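Local coordinates for protein Rik1-associated factor 1 (Schizosaccharomyces pombe, PDB 4O9D) that contributes to heterochromatin establishment as a component of the Clr4 methyltransferase complex, which ubiquitylates and methylates histone H3, at residues L143-C148 with I186-F191; G247-S252 with A284-S289; F274-K279 with Q301-D306. One frame throughout, in Å; residues are numbered along the deposited sequence.

This chain is the WD-repeat β-propeller part of the protein, and each contact bridges two successive blades. From the N terminus, contact 1 comes first: it closes a 37-residue loop, joining the second strand of the 133-171 blade to the innermost strand, 182-189, of the next. It is complete before contact 2 opens, their centres lying about 16 Å apart. Contacts 2 and 3, closing loops of 31 and 21 residues, cross, their segments alternating along the chain, because both join the 235-276 blade to the 281-318 blade. Contact 2 pairs second with innermost strand near the propeller's inner part, while contact 3 pairs outermost with third strand farther out, with about 12 Å between their centres.

Contact 1 (L143-C148 with I186-F191); sequences LLAVAC and IEFSNF
I186 and F188 press against L143, A145 and A147 where two neighbouring blades of the β-propeller meet, strand 182-189 running roughly antiparallel (148°) to strand 144-148. The strands lie in different sheets, so side chains rather than backbone bonds join them. I186 comes first. Its CB rests 3.9 Å from A147 CB, and its CG1, anti to the backbone N (chi1 -151°), lies 4.1 Å from A145 CB. At the end of the chain, I186 CD1 is 3.5 Å from V146 O and 3.8 Å from A145 CB. A branched aliphatic chain suits this place because the small methyls of A145 and A147 let it come between them and bring CD1 up to the carbonyl of V146; A137, V199 and I201 also touch it. E187 turns away, as strand alternation requires, and F188 again points at the other blade. The far part of its ring, CE2 and CZ, bears on A145, with F188 CE2 3.6 Å from A145 CB. L143 crosses the phenyl side chain at about a right angle, its CD2 4.1 Å from F188 CE1. An alanine in place of F188 would probably open a gap between the blades and strip the methyl group of A145 and the branch of L143 of their aromatic neighbour. Beyond the methyl groups the ring meets a carbonyl as well, F188 CE2 lying 3.3 Å from L143 O.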
loop_
_atom_site.group_PDB
_atom_site.type_symbol
_atom_site.label_atom_id
_atom_site.label_comp_id
_atom_site.label_asym_id
_atom_site.label_seq_id
_atom_site.Cartn_x
_atom_site.Cartn_y
_atom_site.Cartn_z
ATOM N N LEU A 143 7.557 -5.745 14.745
ATOM C CA LEU A 143 6.774 -6.968 14.560
ATOM C C LEU A 143 6.115 -6.890 13.191
ATOM O O LEU A 143 5.532 -5.854 12.827
ATOM C CB LEU A 143 5.707 -7.105 15.649
ATOM C CG LEU A 143 4.958 -8.437 15.793
ATOM C CD1 LEU A 143 5.913 -9.633 16.130
ATOM C CD2 LEU A 143 3.856 -8.289 16.863
ATOM N N LEU A 144 6.208 -7.968 12.425
ATOM C CA LEU A 144 5.689 -7.955 11.054
ATOM C C LEU A 144 4.340 -8.698 10.930
ATOM O O LEU A 144 4.249 -9.880 11.275
ATOM C CB LEU A 144 6.728 -8.557 10.117
ATOM C CG LEU A 144 6.370 -8.599 8.629
ATOM C CD1 LEU A 144 6.365 -7.223 8.065
ATOM C CD2 LEU A 144 7.355 -9.494 7.864
ATOM N N ALA A 145 3.292 -8.004 10.479
ATOM C CA ALA A 145 2.008 -8.668 10.272
ATOM C C ALA A 145 1.850 -9.019 8.810
ATOM O O ALA A 145 2.240 -8.254 7.914
ATOM C CB ALA A 145 0.839 -7.812 10.786
ATOM N N VAL A 146 1.301 -10.198 8.565
ATOM C CA VAL A 146 1.210 -10.729 7.235
ATOM C C VAL A 146 -0.242 -11.082 6.935
ATOM O O VAL A 146 -0.866 -11.780 7.727
ATOM C CB VAL A 146 2.057 -11.977 7.138
ATOM C CG1 VAL A 146 2.089 -12.478 5.721
ATOM C CG2 VAL A 146 3.472 -11.653 7.642
ATOM N N ALA A 147 -0.780 -10.611 5.803
ATOM C CA ALA A 147 -2.127 -11.009 5.402
ATOM C C ALA A 147 -2.052 -11.941 4.198
ATOM O O ALA A 147 -1.508 -11.594 3.150
ATOM C CB ALA A 147 -3.022 -9.777 5.116
ATOM N N CYS A 148 -2.621 -13.134 4.352
ATOM C CA CYS A 148 -2.469 -14.182 3.347
ATOM C C CYS A 148 -3.802 -14.524 2.684
ATOM O O CYS A 148 -4.863 -14.483 3.319
ATOM C CB CYS A 148 -1.850 -15.437 3.991
ATOM S SG CYS A 148 -1.684 -16.830 2.844
ATOM N N ILE A 186 -4.118 -5.310 6.165
ATOM C CA ILE A 186 -3.651 -5.490 7.548
ATOM C C ILE A 186 -2.951 -4.239 8.054
ATOM O O ILE A 186 -2.184 -3.606 7.316
ATOM C CB ILE A 186 -2.752 -6.768 7.646
ATOM C CG1 ILE A 186 -2.808 -7.410 9.046
ATOM C CG2 ILE A 186 -1.272 -6.473 7.216
ATOM C CD1 ILE A 186 -2.350 -8.894 9.053
ATOM N N GLU A 187 -3.249 -3.852 9.297
ATOM C CA GLU A 187 -2.606 -2.692 9.928
ATOM C C GLU A 187 -2.490 -2.896 11.447
ATOM O O GLU A 187 -3.371 -3.487 12.080
ATOM C CB GLU A 187 -3.419 -1.390 9.693
ATOM C CG GLU A 187 -3.755 -1.046 8.245
ATOM C CD GLU A 187 -2.606 -0.370 7.473
ATOM O OE1 GLU A 187 -2.582 -0.506 6.213
ATOM O OE2 GLU A 187 -1.750 0.292 8.117
ATOM N N PHE A 188 -1.419 -2.392 12.044
ATOM C CA PHE A 188 -1.363 -2.296 13.490
ATOM C C PHE A 188 -2.062 -1.051 14.011
ATOM O O PHE A 188 -2.145 -0.047 13.307
ATOM C CB PHE A 188 0.093 -2.255 13.943
ATOM C CG PHE A 188 0.789 -3.594 13.893
ATOM C CD1 PHE A 188 0.614 -4.518 14.917
ATOM C CD2 PHE A 188 1.623 -3.923 12.830
ATOM C CE1 PHE A 188 1.278 -5.781 14.883
ATOM C CE2 PHE A 188 2.280 -5.169 12.795
ATOM C CZ PHE A 188 2.102 -6.084 13.836
ATOM N N SER A 189 -2.504 -1.092 15.266
ATOM C CA SER A 189 -3.146 0.067 15.870
ATOM C C SER A 189 -2.851 0.132 17.371
ATOM O O SER A 189 -2.990 -0.879 18.070
ATOM C CB SER A 189 -4.658 -0.016 15.620
ATOM O OG SER A 189 -5.355 1.064 16.214
ATOM N N ASN A 190 -2.443 1.304 17.866
ATOM C CA ASN A 190 -2.211 1.485 19.314
ATOM C C ASN A 190 -2.451 2.910 19.834
ATOM O O ASN A 190 -1.993 3.266 20.926
ATOM C CB ASN A 190 -0.807 1.012 19.757
ATOM C CG ASN A 190 0.332 1.826 19.145
ATOM O OD1 ASN A 190 0.154 2.964 18.687
ATOM N ND2 ASN A 190 1.528 1.239 19.152
ATOM N N PHE A 191 -3.174 3.716 19.075
ATOM C CA PHE A 191 -3.615 5.023 19.578
ATOM C C PHE A 191 -2.390 5.846 20.001
ATOM O O PHE A 191 -2.302 6.350 21.127
ATOM C CB PHE A 191 -4.620 4.822 20.724
ATOM C CG PHE A 191 -5.276 6.087 21.216
ATOM C CD1 PHE A 191 -5.666 7.081 20.335
ATOM C CD2 PHE A 191 -5.516 6.271 22.582
ATOM C CE1 PHE A 191 -6.279 8.259 20.799
ATOM C CE2 PHE A 191 -6.134 7.441 23.057
ATOM C CZ PHE A 191 -6.517 8.426 22.161
#

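Contact 2 (G247-S252 with A284-S289); sequences GFVASS and ATISNS
This is a wholly buried interface between two blades of the β-propeller: V249 and S251, on the second strand of one blade, pack against A284 and I286 on the innermost strand of the next, a strand that belongs to the WD 2 repeat. The strands run nearly antiparallel, at 161°, with axes 6.6 Å apart. Each offers alternate residues to the other, so V249 and S251 face A284 and I286, whereas T285 points away from this contact, its OG1 hydrogen-bonded to T294 OG1 in its own blade and to W344 NE1 in the following one. The branched V249 and I286 fill the space between strands of different sheets. The two methyls of V249 have different partners: CG2 lies 3.8 Å from the backbone C of T285, and CG1, anti to the carbonyl carbon (chi1 -74°), meets I286 CG1 at 3.5 Å, tighter than usual for two carbons. The CD1 of I286 meets the backbone of the opposing strand, 3.8 Å from G247 O and 3.9 Å from F248 CA. A284 and S251 are small enough for their CB atoms to meet. While S251 OG is hydrogen-bonded to T237 OG1 in the adjacent strand, S251 CB sits 3.8 Å from A284 CB.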
loop_
_atom_site.group_PDB
_atom_site.type_symbol
_atom_site.label_atom_id
_atom_site.label_comp_id
_atom_site.label_asym_id
_atom_site.label_seq_id
_atom_site.Cartn_x
_atom_site.Cartn_y
_atom_site.Cartn_z
ATOM N N GLY A 247 -7.909 7.368 14.683
ATOM C CA GLY A 247 -8.932 6.690 13.905
ATOM C C GLY A 247 -8.448 6.257 12.533
ATOM O O GLY A 247 -7.401 6.706 12.054
ATOM N N PHE A 248 -9.207 5.369 11.901
ATOM C CA PHE A 248 -8.857 4.891 10.581
ATOM C C PHE A 248 -10.104 4.735 9.741
ATOM O O PHE A 248 -11.217 4.690 10.282
ATOM C CB PHE A 248 -8.056 3.582 10.651
ATOM C CG PHE A 248 -8.811 2.403 11.250
ATOM C CD1 PHE A 248 -8.937 2.257 12.622
ATOM C CD2 PHE A 248 -9.306 1.395 10.433
ATOM C CE1 PHE A 248 -9.620 1.164 13.173
ATOM C CE2 PHE A 248 -9.977 0.313 10.957
ATOM C CZ PHE A 248 -10.133 0.190 12.339
ATOM N N VAL A 249 -9.927 4.720 8.423
ATOM C CA VAL A 249 -11.036 4.432 7.531
ATOM C C VAL A 249 -10.772 3.099 6.865
ATOM O O VAL A 249 -9.622 2.723 6.657
ATOM C CB VAL A 249 -11.249 5.496 6.423
ATOM C CG1 VAL A 249 -11.884 6.805 7.014
ATOM C CG2 VAL A 249 -9.937 5.779 5.648
ATOM N N ALA A 250 -11.853 2.408 6.533
ATOM C CA ALA A 250 -11.814 1.184 5.755
ATOM C C ALA A 250 -12.861 1.276 4.674
ATOM O O ALA A 250 -13.996 1.652 4.953
ATOM C CB ALA A 250 -12.111 0.015 6.623
ATOM N N SER A 251 -12.509 0.906 3.453
ATOM C CA SER A 251 -13.486 0.942 2.369
ATOM C C SER A 251 -13.837 -0.474 1.932
ATOM O O SER A 251 -13.020 -1.372 1.998
ATOM C CB SER A 251 -12.956 1.750 1.175
ATOM O OG SER A 251 -11.782 1.124 0.599
ATOM N N SER A 252 -15.068 -0.669 1.465
ATOM C CA SER A 252 -15.447 -1.946 0.900
ATOM C C SER A 252 -16.270 -1.784 -0.385
ATOM O O SER A 252 -16.853 -0.727 -0.630
ATOM C CB SER A 252 -16.282 -2.726 1.925
ATOM O OG SER A 252 -17.511 -2.022 2.165
ATOM N N ALA A 284 -9.227 4.542 0.134
ATOM C CA ALA A 284 -9.887 5.527 0.995
ATOM C C ALA A 284 -8.840 6.211 1.866
ATOM O O ALA A 284 -7.860 5.559 2.274
ATOM C CB ALA A 284 -10.921 4.841 1.872
ATOM N N THR A 285 -9.021 7.503 2.169
ATOM C CA THR A 285 -8.107 8.175 3.106
ATOM C C THR A 285 -8.853 9.067 4.094
ATOM O O THR A 285 -10.076 9.238 4.019
ATOM C CB THR A 285 -7.015 9.063 2.399
ATOM O OG1 THR A 285 -7.610 10.286 1.937
ATOM C CG2 THR A 285 -6.375 8.313 1.232
ATOM N N ILE A 286 -8.105 9.585 5.058
ATOM C CA ILE A 286 -8.582 10.680 5.891
ATOM C C ILE A 286 -7.599 11.814 5.702
ATOM O O ILE A 286 -6.391 11.563 5.688
ATOM C CB ILE A 286 -8.525 10.332 7.392
ATOM C CG1 ILE A 286 -9.355 9.094 7.717
ATOM C CG2 ILE A 286 -9.003 11.529 8.205
ATOM C CD1 ILE A 286 -8.982 8.460 9.068
ATOM N N SER A 287 -8.079 13.053 5.644
ATOM C CA SER A 287 -7.175 14.202 5.544
ATOM C C SER A 287 -6.259 14.319 6.752
ATOM O O SER A 287 -6.554 13.790 7.822
ATOM C CB SER A 287 -7.954 15.527 5.366
ATOM O OG SER A 287 -8.736 15.828 6.517
ATOM N N ASN A 288 -5.123 14.999 6.574
ATOM C CA ASN A 288 -4.245 15.289 7.695
ATOM C C ASN A 288 -4.951 16.114 8.772
ATOM O O ASN A 288 -4.629 15.975 9.947
ATOM C CB ASN A 288 -2.972 16.002 7.239
ATOM C CG ASN A 288 -2.050 15.091 6.419
ATOM O OD1 ASN A 288 -2.100 13.855 6.538
ATOM N ND2 ASN A 288 -1.207 15.701 5.582
ATOM N N SER A 289 -5.890 16.970 8.372
ATOM C CA SER A 289 -6.676 17.778 9.317
ATOM C C SER A 289 -7.583 16.891 10.172
ATOM O O SER A 289 -7.989 17.282 11.272
ATOM C CB SER A 289 -7.539 18.786 8.552
ATOM O OG SER A 289 -8.449 18.124 7.687
#

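Contact 3 (F274-K279 with Q301-D306); sequences FTTTQK and QTFVWD
W305, F274 and Q278 carry most of this contact, the first supplying the tryptophan of the Trp-Asp pair that gives WD repeats their name. F274 and W305 slide past each other in opposite directions: F274 CB sits over the face of the indole six-membered ring, 3.8 Å from its centroid in a CH-pi contact, and F274 CD2 comes within 3.3 Å of W305 CG. The phenyl and the five-membered ring are inclined at 38°. A broad indole suits the place because it offers a face to F274 and still has a polar edge, where a water accepts from W305 NE1 at 3.0 Å and donates to T275 O, bridging the segments. At the other end Q278 slides past F303, its CD 3.5 Å from F303 CD1 and its amide plane 59° from the ring. T276 OG1, 3.6 Å above one face of F303, donates to Q278 OE1 and accepts from Q278 N in an ST turn. Glutamine suits because its flat amide lies by the ring while OE1 also bonds S295 and NE2 bonds D299. The contact sets outermost strand 269-276 beside strand 301-306 of the next blade, with V293 of strand 292-297 touching both F274 and W305.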
loop_
_atom_site.group_PDB
_atom_site.type_symbol
_atom_site.label_atom_id
_atom_site.label_comp_id
_atom_site.label_asym_id
_atom_site.label_seq_id
_atom_site.Cartn_x
_atom_site.Cartn_y
_atom_site.Cartn_z
ATOM N N PHE A 274 -20.084 6.288 5.044
ATOM C CA PHE A 274 -20.416 7.062 3.855
ATOM C C PHE A 274 -20.735 6.045 2.769
ATOM O O PHE A 274 -20.196 4.918 2.757
ATOM C CB PHE A 274 -19.209 7.895 3.417
ATOM C CG PHE A 274 -18.600 8.698 4.519
ATOM C CD1 PHE A 274 -17.716 8.109 5.412
ATOM C CD2 PHE A 274 -18.922 10.043 4.674
ATOM C CE1 PHE A 274 -17.164 8.838 6.447
ATOM C CE2 PHE A 274 -18.379 10.784 5.697
ATOM C CZ PHE A 274 -17.494 10.194 6.585
ATOM N N THR A 275 -21.601 6.435 1.852
ATOM C CA THR A 275 -21.912 5.601 0.728
ATOM C C THR A 275 -21.577 6.352 -0.552
ATOM O O THR A 275 -21.694 7.582 -0.637
ATOM C CB THR A 275 -23.377 5.187 0.740
ATOM O OG1 THR A 275 -24.191 6.344 0.552
ATOM C CG2 THR A 275 -23.711 4.564 2.063
ATOM N N THR A 276 -21.151 5.599 -1.544
ATOM C CA THR A 276 -20.744 6.181 -2.813
ATOM C C THR A 276 -21.311 5.333 -3.909
ATOM O O THR A 276 -21.495 4.117 -3.726
ATOM C CB THR A 276 -19.218 6.121 -2.988
ATOM O OG1 THR A 276 -18.861 6.601 -4.291
ATOM C CG2 THR A 276 -18.741 4.706 -2.870
ATOM N N THR A 277 -21.513 5.944 -5.069
ATOM C CA THR A 277 -21.962 5.211 -6.247
ATOM C C THR A 277 -20.845 4.421 -6.946
ATOM O O THR A 277 -21.121 3.591 -7.817
ATOM C CB THR A 277 -22.578 6.175 -7.267
ATOM O OG1 THR A 277 -21.693 7.276 -7.457
ATOM C CG2 THR A 277 -23.902 6.684 -6.767
ATOM N N GLN A 278 -19.591 4.667 -6.569
ATOM C CA GLN A 278 -18.472 3.912 -7.137
ATOM C C GLN A 278 -18.629 2.418 -6.901
ATOM O O GLN A 278 -18.846 1.979 -5.777
ATOM C CB GLN A 278 -17.155 4.374 -6.512
ATOM C CG GLN A 278 -16.860 5.817 -6.810
ATOM C CD GLN A 278 -15.781 6.379 -5.941
ATOM O OE1 GLN A 278 -15.940 6.466 -4.725
ATOM N NE2 GLN A 278 -14.667 6.766 -6.555
ATOM N N LYS A 279 -18.501 1.633 -7.960
ATOM C CA LYS A 279 -18.693 0.206 -7.843
ATOM C C LYS A 279 -17.411 -0.517 -7.422
ATOM O O LYS A 279 -17.470 -1.675 -7.012
ATOM C CB LYS A 279 -19.215 -0.350 -9.166
ATOM C CG LYS A 279 -18.178 -0.390 -10.258
ATOM C CD LYS A 279 -18.824 -0.218 -11.627
ATOM C CE LYS A 279 -17.940 -0.781 -12.726
ATOM N NZ LYS A 279 -18.770 -1.416 -13.795
ATOM N N GLN A 301 -12.260 8.817 -10.444
ATOM C CA GLN A 301 -12.544 10.059 -9.721
ATOM C C GLN A 301 -12.563 9.765 -8.231
ATOM O O GLN A 301 -12.642 8.606 -7.846
ATOM C CB GLN A 301 -13.876 10.670 -10.177
ATOM C CG GLN A 301 -15.079 9.780 -9.943
ATOM C CD GLN A 301 -16.291 10.243 -10.748
ATOM O OE1 GLN A 301 -16.182 11.147 -11.593
ATOM N NE2 GLN A 301 -17.445 9.617 -10.507
ATOM N N THR A 302 -12.454 10.813 -7.412
ATOM C CA THR A 302 -12.393 10.675 -5.953
ATOM C C THR A 302 -13.537 11.462 -5.337
ATOM O O THR A 302 -13.649 12.687 -5.564
ATOM C CB THR A 302 -11.079 11.267 -5.402
ATOM O OG1 THR A 302 -9.953 10.533 -5.905
ATOM C CG2 THR A 302 -11.074 11.272 -3.878
ATOM N N PHE A 303 -14.401 10.780 -4.588
ATOM C CA PHE A 303 -15.422 11.471 -3.797
ATOM C C PHE A 303 -14.798 11.951 -2.483
ATOM O O PHE A 303 -13.980 11.250 -1.908
ATOM C CB PHE A 303 -16.638 10.559 -3.529
ATOM C CG PHE A 303 -17.555 10.400 -4.725
ATOM C CD1 PHE A 303 -17.247 9.525 -5.737
ATOM C CD2 PHE A 303 -18.720 11.154 -4.830
ATOM C CE1 PHE A 303 -18.071 9.373 -6.824
ATOM C CE2 PHE A 303 -19.545 11.015 -5.924
ATOM C CZ PHE A 303 -19.219 10.114 -6.923
ATOM N N VAL A 304 -15.174 13.145 -2.032
ATOM C CA VAL A 304 -14.689 13.700 -0.767
ATOM C C VAL A 304 -15.849 14.126 0.121
ATOM O O VAL A 304 -16.806 14.706 -0.382
ATOM C CB VAL A 304 -13.829 14.915 -0.989
ATOM C CG1 VAL A 304 -13.264 15.401 0.363
ATOM C CG2 VAL A 304 -12.689 14.579 -1.981
ATOM N N TRP A 305 -15.743 13.844 1.430
ATOM C CA TRP A 305 -16.774 14.190 2.406
ATOM C C TRP A 305 -16.163 14.973 3.550
ATOM O O TRP A 305 -15.037 14.733 3.952
ATOM C CB TRP A 305 -17.406 12.925 3.031
ATOM C CG TRP A 305 -18.207 12.075 2.122
ATOM C CD1 TRP A 305 -19.536 12.216 1.825
ATOM C CD2 TRP A 305 -17.754 10.926 1.395
ATOM N NE1 TRP A 305 -19.926 11.233 0.951
ATOM C CE2 TRP A 305 -18.856 10.423 0.679
ATOM C CE3 TRP A 305 -16.522 10.272 1.285
ATOM C CZ2 TRP A 305 -18.772 9.295 -0.138
ATOM C CZ3 TRP A 305 -16.435 9.146 0.469
ATOM C CH2 TRP A 305 -17.552 8.675 -0.238
ATOM N N ASP A 306 -16.933 15.907 4.081
ATOM C CA ASP A 306 -16.634 16.567 5.330
ATOM C C ASP A 306 -17.293 15.727 6.395
ATOM O O ASP A 306 -18.513 15.603 6.417
ATOM C CB ASP A 306 -17.281 17.959 5.307
ATOM C CG ASP A 306 -17.136 18.713 6.614
ATOM O OD1 ASP A 306 -16.836 18.118 7.672
ATOM O OD2 ASP A 306 -17.320 19.939 6.572
HETATM O O HOH W 1 -22.651 10.448 -0.163
#